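Local coordinates for protein rutinosidase (Aspergillus niger, PDB 6I1A) that hydrolyses glycosidic bonds as a secreted family 5 glycoside hydrolase, releasing rutinose from flavonoid glycosides, and probably also acts on beta-1,3-glucans, at residues A[43-48]-A[57-62]; A[123-128]-A[184-189]; A[221-226]-A[239-244]; A[326-329]-A[334-337]. All coordinates share one frame; numbering follows the deposited sequence.

Interaction 1 (A[43-48]-A[57-62]); sequences DKYSGG and EHLGSQ. With EDO (1,2-ethanediol), chain M.
A backbone carbon, rather than a side chain, sits over the face of an aromatic ring here: G47 CA lies 3.6 Å from the centroid of the H58 imidazole, 11° off the ring normal, as a CH-pi contact. Having no side chain, G47 can come this close with its positive phi. The same imidazole uses its edge as well. CD2 points at Y45 O, 3.1 Å away and near the ring plane, while a water in the ring plane at NE2 donates to K44 O, so the segment 44-47 meets H58 by face and by edge. H58 reaches over because CG stands opposite the backbone N (chi1 165°), which swings the ring toward 43-48. Beside it, L59 CD2 lies 3.6 Å from Y45 O and 4.0 Å from CD1 of the Y45 ring; V66 of helix 63-73 touches both side chains. K44 CG covers one face of the Y45 ring and K44 NZ bonds to Y45 OH at 2.9 Å. S46 OG takes the G48 N-H in an ST turn and also bonds W42 O. This is a surface pairing of two short consecutive helices through their C-terminal ends, each followed by a positive-phi glycine.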
# COMPACT_ATOMS: atom_id res chain seq x y z
N ASP A 43 -31.34 -2.47 -11.60
CA ASP A 43 -32.12 -1.32 -12.11
C ASP A 43 -33.61 -1.62 -12.01
O ASP A 43 -34.36 -0.67 -11.70
CB ASP A 43 -31.72 -1.04 -13.56
CG ASP A 43 -30.34 -0.47 -13.73
OD1 ASP A 43 -29.68 -0.16 -12.73
OD2 ASP A 43 -29.92 -0.36 -14.92
N LYS A 44 -34.02 -2.84 -12.27
CA LYS A 44 -35.45 -3.25 -12.22
C LYS A 44 -35.98 -3.29 -10.77
O LYS A 44 -37.12 -2.86 -10.53
CB LYS A 44 -35.67 -4.61 -12.87
CG LYS A 44 -37.12 -5.02 -13.05
CD LYS A 44 -37.23 -6.17 -13.99
CE LYS A 44 -38.66 -6.65 -14.12
NZ LYS A 44 -38.68 -8.09 -14.45
N TYR A 45 -35.20 -3.75 -9.80
CA TYR A 45 -35.74 -4.13 -8.47
C TYR A 45 -35.22 -3.33 -7.28
O TYR A 45 -35.85 -3.40 -6.19
CB TYR A 45 -35.51 -5.60 -8.24
CG TYR A 45 -36.29 -6.50 -9.16
CD1 TYR A 45 -37.70 -6.54 -9.15
CD2 TYR A 45 -35.64 -7.33 -10.02
CE1 TYR A 45 -38.39 -7.40 -9.99
CE2 TYR A 45 -36.33 -8.18 -10.88
CZ TYR A 45 -37.70 -8.19 -10.88
OH TYR A 45 -38.35 -9.06 -11.72
N SER A 46 -34.19 -2.51 -7.40
CA SER A 46 -33.56 -1.88 -6.23
C SER A 46 -34.32 -0.67 -5.73
O SER A 46 -34.12 -0.28 -4.57
CB SER A 46 -32.12 -1.51 -6.48
OG SER A 46 -32.00 -0.40 -7.40
N GLY A 47 -35.07 0.02 -6.60
CA GLY A 47 -35.57 1.34 -6.25
C GLY A 47 -34.48 2.34 -5.97
O GLY A 47 -34.79 3.30 -5.34
N GLY A 48 -33.25 2.11 -6.41
CA GLY A 48 -32.14 3.03 -6.17
C GLY A 48 -31.32 2.70 -4.92
O GLY A 48 -30.44 3.47 -4.58
N GLU A 57 -36.19 -4.08 1.38
CA GLU A 57 -37.12 -3.11 1.99
C GLU A 57 -38.00 -2.51 0.88
O GLU A 57 -39.26 -2.41 1.03
CB GLU A 57 -36.38 -2.03 2.74
CG GLU A 57 -37.28 -0.97 3.37
CD GLU A 57 -36.68 -0.17 4.50
OE1 GLU A 57 -35.50 -0.26 4.71
OE2 GLU A 57 -37.44 0.55 5.18
N HIS A 58 -37.39 -2.07 -0.21
CA HIS A 58 -38.16 -1.42 -1.31
C HIS A 58 -39.19 -2.37 -1.88
O HIS A 58 -40.34 -1.91 -2.20
CB HIS A 58 -37.15 -1.04 -2.41
CG HIS A 58 -37.77 -0.69 -3.73
ND1 HIS A 58 -38.62 0.42 -3.85
CD2 HIS A 58 -37.78 -1.31 -4.90
CE1 HIS A 58 -39.05 0.47 -5.12
NE2 HIS A 58 -38.57 -0.58 -5.79
N LEU A 59 -38.87 -3.64 -2.08
CA LEU A 59 -39.80 -4.62 -2.70
C LEU A 59 -40.91 -5.04 -1.72
O LEU A 59 -41.89 -5.66 -2.18
CB LEU A 59 -39.03 -5.83 -3.20
CG LEU A 59 -38.12 -5.63 -4.41
CD1 LEU A 59 -37.35 -6.90 -4.72
CD2 LEU A 59 -38.92 -5.17 -5.62
N GLY A 60 -40.70 -4.85 -0.44
CA GLY A 60 -41.68 -5.22 0.61
C GLY A 60 -42.07 -6.68 0.47
O GLY A 60 -41.21 -7.57 0.37
N SER A 61 -43.37 -7.00 0.37
CA SER A 61 -43.79 -8.41 0.30
C SER A 61 -43.32 -9.10 -0.97
O SER A 61 -43.39 -10.32 -1.01
CB SER A 61 -45.32 -8.52 0.42
OG SER A 61 -45.85 -7.80 -0.67
N GLN A 62 -42.83 -8.37 -2.00
CA GLN A 62 -42.37 -9.03 -3.22
C GLN A 62 -40.86 -9.36 -3.13
O GLN A 62 -40.36 -10.02 -4.01
CB GLN A 62 -42.64 -8.16 -4.44
CG GLN A 62 -44.14 -8.09 -4.75
CD GLN A 62 -44.69 -9.48 -4.95
OE1 GLN A 62 -45.49 -9.98 -4.17
NE2 GLN A 62 -44.14 -10.18 -5.91
C1 EDO M . -26.44 -0.90 -11.39
O1 EDO M . -26.97 -0.87 -12.71
C2 EDO M . -24.99 -1.22 -11.46
O2 EDO M . -24.62 -2.36 -12.19
O HOH W 1 -38.42 -1.09 -8.36

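Interaction 2 (A[123-128]-A[184-189]); sequences YAIKTY and PQSYTL
The helical turn that offers I125 to S186 is clamped at Y123 O, which accepts two bonds from one residue: T127 N at 2.9 Å and T127 OG1 at 2.8 Å. The hydroxyl approaches at a C=O...donor angle of 139°, tilted 19° from the carbonyl plane, and so adds a side-chain bond to the ordinary helical one. T127 OG1 also lies over the rim of one face of the Y123 ring, and T127 CG2 over the rim of a Y128 face. Both tyrosine hydroxyls bond to D81 of helix 77-85.

The crossing itself is made by I125 alone on the helix. Its CG1 is placed opposite the carbonyl carbon (chi1 -70°), and the extended chi2 carries CD1 on toward the strand. There the methyl fits into the corner between two consecutive residues, 3.5 Å from S186 CB and 3.4 Å from Y187 OH. It comes to the phenol end of the ring, with the two side chains nearly perpendicular. The second branch, CG2, rests 3.5 Å from S186 OG, a hydroxyl that is hydrogen-bonded to S183 OG.

In the TIM barrel, helix 113-128 here meets the start of strand 187-190, one strand beyond its own successor, 131-136, whose I132 touches both I125 and Y187. Helix 161-179 adds I178 against Y187. No hydrogen bond joins the two segments, so the direct contact is one of shape and dispersion, with the serine hydroxyl bonded within its own loop.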
# COMPACT_ATOMS: atom_id res chain seq x y z
N TYR A 123 -24.52 -31.56 -6.47
CA TYR A 123 -24.28 -31.88 -7.90
C TYR A 123 -22.79 -31.77 -8.17
O TYR A 123 -22.14 -32.63 -8.84
CB TYR A 123 -25.09 -30.96 -8.80
CG TYR A 123 -24.83 -31.26 -10.26
CD1 TYR A 123 -25.38 -32.38 -10.86
CD2 TYR A 123 -23.99 -30.47 -11.03
CE1 TYR A 123 -25.10 -32.69 -12.20
CE2 TYR A 123 -23.73 -30.74 -12.36
CZ TYR A 123 -24.27 -31.88 -12.93
OH TYR A 123 -24.05 -32.17 -14.26
N ALA A 124 -22.17 -30.68 -7.72
CA ALA A 124 -20.73 -30.44 -7.92
C ALA A 124 -19.86 -31.51 -7.27
O ALA A 124 -18.83 -31.93 -7.82
CB ALA A 124 -20.39 -29.04 -7.43
N ILE A 125 -20.23 -31.97 -6.05
CA ILE A 125 -19.46 -33.00 -5.35
C ILE A 125 -19.67 -34.35 -6.04
O ILE A 125 -18.66 -35.01 -6.33
CB ILE A 125 -19.94 -33.04 -3.87
CG1 ILE A 125 -19.50 -31.78 -3.11
CG2 ILE A 125 -19.40 -34.25 -3.18
CD1 ILE A 125 -20.33 -31.53 -1.85
N LYS A 126 -20.91 -34.72 -6.25
CA LYS A 126 -21.18 -36.08 -6.83
C LYS A 126 -20.61 -36.19 -8.24
O LYS A 126 -20.01 -37.25 -8.57
CB LYS A 126 -22.68 -36.32 -6.87
N THR A 127 -20.67 -35.12 -9.03
CA THR A 127 -20.36 -35.24 -10.47
C THR A 127 -18.87 -35.00 -10.68
O THR A 127 -18.28 -35.67 -11.54
CB THR A 127 -21.20 -34.29 -11.30
OG1 THR A 127 -22.58 -34.42 -10.93
CG2 THR A 127 -21.00 -34.48 -12.79
N TYR A 128 -18.24 -34.07 -9.97
CA TYR A 128 -16.87 -33.62 -10.22
C TYR A 128 -15.94 -33.64 -9.00
O TYR A 128 -14.76 -33.29 -9.15
CB TYR A 128 -16.92 -32.20 -10.78
CG TYR A 128 -17.72 -32.06 -12.04
CD1 TYR A 128 -17.29 -32.64 -13.22
CD2 TYR A 128 -18.94 -31.43 -12.06
CE1 TYR A 128 -18.06 -32.55 -14.37
CE2 TYR A 128 -19.71 -31.31 -13.22
CZ TYR A 128 -19.26 -31.90 -14.38
OH TYR A 128 -19.97 -31.77 -15.57
N PRO A 184 -19.28 -34.58 4.51
CA PRO A 184 -18.69 -33.48 5.28
C PRO A 184 -17.27 -33.16 4.84
O PRO A 184 -16.76 -32.04 5.08
CB PRO A 184 -18.72 -34.00 6.74
CG PRO A 184 -18.77 -35.53 6.56
CD PRO A 184 -19.66 -35.74 5.37
N GLN A 185 -16.54 -34.14 4.27
CA GLN A 185 -15.19 -34.00 3.78
C GLN A 185 -15.09 -33.01 2.58
O GLN A 185 -13.98 -32.66 2.24
CB GLN A 185 -14.56 -35.37 3.38
CG GLN A 185 -15.26 -36.14 2.28
CD GLN A 185 -16.38 -37.06 2.67
OE1 GLN A 185 -17.11 -36.85 3.65
NE2 GLN A 185 -16.56 -38.10 1.85
N SER A 186 -16.22 -32.64 2.04
CA SER A 186 -16.23 -31.79 0.81
C SER A 186 -16.27 -30.29 1.17
O SER A 186 -16.32 -29.47 0.24
CB SER A 186 -17.38 -32.10 -0.03
OG SER A 186 -17.31 -33.47 -0.50
N TYR A 187 -16.28 -29.88 2.44
CA TYR A 187 -16.61 -28.48 2.83
C TYR A 187 -15.53 -27.86 3.69
O TYR A 187 -14.94 -28.50 4.62
CB TYR A 187 -17.92 -28.42 3.57
CG TYR A 187 -19.09 -28.86 2.75
CD1 TYR A 187 -19.46 -30.22 2.71
CD2 TYR A 187 -19.87 -28.00 1.99
CE1 TYR A 187 -20.54 -30.66 1.96
CE2 TYR A 187 -20.96 -28.42 1.26
CZ TYR A 187 -21.31 -29.77 1.23
OH TYR A 187 -22.38 -30.13 0.49
N THR A 188 -15.30 -26.57 3.44
CA THR A 188 -14.53 -25.66 4.28
C THR A 188 -15.47 -24.57 4.77
O THR A 188 -16.26 -24.05 4.01
CB THR A 188 -13.30 -25.10 3.55
OG1 THR A 188 -12.37 -26.16 3.36
CG2 THR A 188 -12.65 -23.93 4.22
N LEU A 189 -15.38 -24.22 6.06
CA LEU A 189 -16.26 -23.21 6.66
C LEU A 189 -15.52 -21.87 6.79
O LEU A 189 -14.45 -21.80 7.44
CB LEU A 189 -16.66 -23.72 8.07
CG LEU A 189 -17.79 -23.00 8.75
CD1 LEU A 189 -18.44 -23.90 9.86
CD2 LEU A 189 -17.33 -21.77 9.39

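Interaction 3 (A[221-226]-A[239-244]); sequences KYIRAV and VMFQGS. With EDO (1,2-ethanediol), chain H.
I223 lays its longer branch across one face of the F241 ring, toward the rim: CG1 is 3.5 Å from CE1 and 3.8 Å from the ring centroid, 26° off the normal, a CH-pi contact. The bend of I223 at chi2 (-64°) folds CD1 back so that it, too, lies against the ring, 3.7 Å from F241 CD1. F241 in turn has CG opposite the backbone N, which stretches the ring out from the strand to where the isoleucine can cover it. W251 meets the ring edge-to-face, and L261 of the next strand touches it. One turn along the helix the packing is looser, V226 CG1 and V239 CG2 being 4.5 Å apart.

This is the helix-on-sheet layer of a TIM barrel: helix 213-233 packs outside strand 239-241, the strand that follows it in the chain, and P191 and F255 also border I223. Further along, at Q242, the side chains turn to hydrogen bonding. The Q242 amide curls round so that NE2 reaches S244 O at 2.9 Å, nearly straight at 168° and close to the amide plane. NE2 also bonds D264 O, while OE1 accepts from E194 N. G243, the centre of an inverse gamma turn, donates its N-H to O2 of a 1,2-ethanediol at 2.9 Å; the diol, probably from the crystallisation liquor, is also bonded to K246 O and D264 O.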
# COMPACT_ATOMS: atom_id res chain seq x y z
N LYS A 221 -11.44 -12.74 18.77
CA LYS A 221 -12.34 -13.39 19.75
C LYS A 221 -13.33 -14.27 18.99
O LYS A 221 -13.62 -15.40 19.38
CB LYS A 221 -13.05 -12.30 20.58
CG LYS A 221 -14.11 -12.79 21.53
CD LYS A 221 -14.92 -11.63 22.12
CE LYS A 221 -16.19 -12.07 22.83
NZ LYS A 221 -15.81 -12.84 24.04
N TYR A 222 -13.90 -13.73 17.91
CA TYR A 222 -14.92 -14.46 17.13
C TYR A 222 -14.28 -15.66 16.45
O TYR A 222 -14.83 -16.78 16.52
CB TYR A 222 -15.55 -13.52 16.11
CG TYR A 222 -16.47 -14.20 15.15
CD1 TYR A 222 -17.64 -14.78 15.56
CD2 TYR A 222 -16.15 -14.27 13.78
CE1 TYR A 222 -18.50 -15.37 14.64
CE2 TYR A 222 -17.00 -14.89 12.87
CZ TYR A 222 -18.19 -15.43 13.29
OH TYR A 222 -19.06 -16.00 12.42
N ILE A 223 -13.16 -15.48 15.76
CA ILE A 223 -12.55 -16.63 15.04
C ILE A 223 -12.13 -17.73 16.03
O ILE A 223 -12.29 -18.92 15.75
CB ILE A 223 -11.39 -16.19 14.15
CG1 ILE A 223 -11.85 -15.16 13.09
CG2 ILE A 223 -10.77 -17.43 13.51
CD1 ILE A 223 -12.86 -15.72 12.11
N ARG A 224 -11.60 -17.34 17.16
CA ARG A 224 -11.24 -18.34 18.20
C ARG A 224 -12.50 -19.08 18.64
O ARG A 224 -12.43 -20.32 18.82
CB ARG A 224 -10.56 -17.65 19.38
CG ARG A 224 -9.12 -17.31 19.11
CD ARG A 224 -8.48 -16.61 20.30
NE ARG A 224 -7.03 -16.63 20.13
CZ ARG A 224 -6.19 -15.77 20.66
NH1 ARG A 224 -4.88 -15.90 20.40
NH2 ARG A 224 -6.60 -14.80 21.49
N ALA A 225 -13.62 -18.40 18.83
CA ALA A 225 -14.85 -19.09 19.20
C ALA A 225 -15.34 -20.05 18.11
O ALA A 225 -15.86 -21.16 18.40
CB ALA A 225 -15.92 -18.11 19.56
N VAL A 226 -15.24 -19.62 16.84
CA VAL A 226 -15.66 -20.48 15.73
C VAL A 226 -14.75 -21.72 15.63
O VAL A 226 -15.24 -22.82 15.48
CB VAL A 226 -15.66 -19.70 14.39
CG1 VAL A 226 -15.83 -20.71 13.25
CG2 VAL A 226 -16.73 -18.63 14.42
N VAL A 239 -11.33 -24.47 8.88
CA VAL A 239 -11.84 -23.08 9.03
C VAL A 239 -10.97 -22.18 8.16
O VAL A 239 -9.71 -22.17 8.27
CB VAL A 239 -11.86 -22.61 10.49
CG1 VAL A 239 -12.16 -21.14 10.59
CG2 VAL A 239 -12.89 -23.43 11.29
N MET A 240 -11.62 -21.41 7.29
CA MET A 240 -10.97 -20.43 6.43
C MET A 240 -11.21 -19.02 7.01
O MET A 240 -12.38 -18.57 7.13
CB MET A 240 -11.54 -20.54 5.03
CG MET A 240 -10.97 -19.50 4.07
SD MET A 240 -11.35 -19.83 2.32
CE MET A 240 -10.23 -21.18 1.98
N PHE A 241 -10.12 -18.41 7.41
CA PHE A 241 -10.10 -17.09 8.07
C PHE A 241 -9.77 -16.01 7.05
O PHE A 241 -8.63 -15.98 6.53
CB PHE A 241 -9.10 -17.10 9.22
CG PHE A 241 -9.01 -15.82 9.99
CD1 PHE A 241 -10.01 -14.85 9.95
CD2 PHE A 241 -7.90 -15.59 10.78
CE1 PHE A 241 -9.88 -13.65 10.65
CE2 PHE A 241 -7.79 -14.40 11.50
CZ PHE A 241 -8.75 -13.43 11.42
N GLN A 242 -10.76 -15.17 6.75
CA GLN A 242 -10.58 -13.97 5.92
C GLN A 242 -10.24 -12.82 6.87
O GLN A 242 -11.15 -12.21 7.46
CB GLN A 242 -11.85 -13.72 5.10
CG GLN A 242 -11.65 -12.92 3.84
CD GLN A 242 -10.98 -11.59 4.09
OE1 GLN A 242 -11.60 -10.68 4.65
NE2 GLN A 242 -9.69 -11.46 3.73
N GLY A 243 -8.94 -12.58 7.09
CA GLY A 243 -8.47 -11.61 8.08
C GLY A 243 -8.41 -10.21 7.53
O GLY A 243 -7.41 -9.50 7.71
N SER A 244 -9.49 -9.75 6.93
CA SER A 244 -9.58 -8.39 6.37
C SER A 244 -8.46 -8.25 5.33
O SER A 244 -8.18 -9.18 4.58
CB SER A 244 -9.58 -7.34 7.48
OG SER A 244 -9.97 -6.06 7.01
C1 EDO H . -4.84 -12.62 6.27
O1 EDO H . -4.83 -11.38 6.89
C2 EDO H . -5.85 -12.60 5.20
O2 EDO H . -6.81 -13.52 5.42

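Interaction 4 (A[326-329]-A[334-337]); sequences ETWS and GSSY
A tight alpha-to-beta turn of the TIM barrel brings W328 and S329, near the end of helix 317-331, against G334 and S335 at the start of strand 334-337. The backbone link is weak: G334 N donates to W328 O over 3.3 Å at 140°. That carbonyl is also bonded by S332 OG, within the turn itself, and so has a second partner. G334 follows with a backbone shape that calls for glycine. In the conformer modelled here, S329 CB lies 4.2 Å from G334 CA and the S329 hydroxyl is turned back to its own helix, bonding L325 O.

The side chains meet at the five-membered end of the indole. W328 holds CG opposite the carbonyl carbon (chi1 -51°), which turns the CD1 edge of the indole to S335. S335 OG comes to that edge near the ring plane, 3.4 Å from W328 CD1, and S335 CB is equally close to the same carbon. With chi1 at 61°, the serine tucks OG between its backbone N and carbonyl carbon. This puts the hydroxyl beside the indole edge.

Around this pair, W304 of strand 299-308 meets the W328 indole edge-to-face, H267 of strand 261-269 also meets it, and helix 280-290 touches it through I284 and D287. Strand 334-337 is hydrogen-bonded to G24 and N26 of strand 22-26 on one flank and to V301 of strand 299-308 on the other, so it closes the barrel between the first strand and the seventh.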
# COMPACT_ATOMS: atom_id res chain seq x y z
N GLU A 326 -1.55 -18.84 -12.33
CA GLU A 326 -0.24 -19.48 -12.15
C GLU A 326 0.46 -18.97 -10.88
O GLU A 326 1.09 -19.75 -10.14
CB GLU A 326 0.70 -19.24 -13.36
CG GLU A 326 0.34 -20.05 -14.59
CD GLU A 326 1.14 -19.66 -15.82
OE1 GLU A 326 0.63 -19.97 -16.93
OE2 GLU A 326 2.19 -18.90 -15.65
N THR A 327 0.32 -17.67 -10.60
CA THR A 327 0.98 -17.04 -9.45
C THR A 327 0.32 -17.56 -8.17
O THR A 327 1.03 -17.95 -7.25
CB THR A 327 0.92 -15.54 -9.58
OG1 THR A 327 1.53 -15.09 -10.80
CG2 THR A 327 1.64 -14.88 -8.42
N TRP A 328 -0.98 -17.48 -8.09
CA TRP A 328 -1.64 -17.89 -6.83
C TRP A 328 -1.42 -19.36 -6.54
O TRP A 328 -1.42 -19.75 -5.33
CB TRP A 328 -3.12 -17.58 -6.84
CG TRP A 328 -3.53 -16.19 -7.22
CD1 TRP A 328 -4.50 -15.85 -8.12
CD2 TRP A 328 -2.95 -14.93 -6.81
NE1 TRP A 328 -4.62 -14.52 -8.23
CE2 TRP A 328 -3.69 -13.89 -7.44
CE3 TRP A 328 -1.96 -14.55 -5.92
CZ2 TRP A 328 -3.47 -12.53 -7.21
CZ3 TRP A 328 -1.71 -13.20 -5.72
CH2 TRP A 328 -2.44 -12.20 -6.35
N SER A 329 -1.31 -20.24 -7.56
CA SER A 329 -1.15 -21.68 -7.27
C SER A 329 0.32 -22.05 -6.98
O SER A 329 0.53 -23.21 -6.52
CB SER A 329 -1.79 -22.50 -8.34
OG SER A 329 -1.14 -22.24 -9.55
N GLY A 334 -3.80 -21.86 -4.42
CA GLY A 334 -4.74 -21.62 -5.51
C GLY A 334 -5.57 -20.40 -5.24
O GLY A 334 -5.21 -19.56 -4.42
N SER A 335 -6.66 -20.30 -5.95
CA SER A 335 -7.47 -19.08 -5.95
C SER A 335 -8.89 -19.39 -6.40
O SER A 335 -9.12 -20.39 -7.07
CB SER A 335 -6.83 -18.00 -6.79
OG SER A 335 -6.73 -18.44 -8.16
N SER A 336 -9.77 -18.44 -6.13
CA SER A 336 -11.14 -18.48 -6.68
C SER A 336 -11.52 -17.11 -7.20
O SER A 336 -11.49 -16.11 -6.49
CB SER A 336 -12.21 -19.02 -5.71
OG SER A 336 -12.16 -18.48 -4.43
N TYR A 337 -11.85 -17.04 -8.49
CA TYR A 337 -12.11 -15.79 -9.20
C TYR A 337 -13.46 -15.23 -8.80
O TYR A 337 -14.42 -15.98 -8.57
CB TYR A 337 -12.10 -16.07 -10.72
CG TYR A 337 -11.88 -14.85 -11.56
CD1 TYR A 337 -10.61 -14.43 -11.84
CD2 TYR A 337 -12.94 -14.10 -12.03
CE1 TYR A 337 -10.38 -13.31 -12.60
CE2 TYR A 337 -12.72 -12.91 -12.76
CZ TYR A 337 -11.43 -12.52 -13.01
OH TYR A 337 -11.19 -11.37 -13.73

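Overall arrangement
Interactions 2, 3 and 4 belong to the TIM barrel, whereas interaction 1 lies at the surface, its centre about 24 Å from the chain centre, beside an attached N-acetylglucosamine that touches D43. Interactions 2 and 3 are joined directly: L189 O and M240 N, 2.9 Å apart, probably form a hydrogen bond between strands. Interaction 4 reaches the same sheet as interaction 2, nearest atoms about 10 Å apart, and its nearest atoms to interaction 3 are about 7 Å away; for interaction 1 they are about 21 Å. Family 5 enzymes place their active site at the C-terminal ends of the barrel strands; interactions 2 and 4 touch the N-terminal starts of strands 187-190 and 334-337, the opposite end.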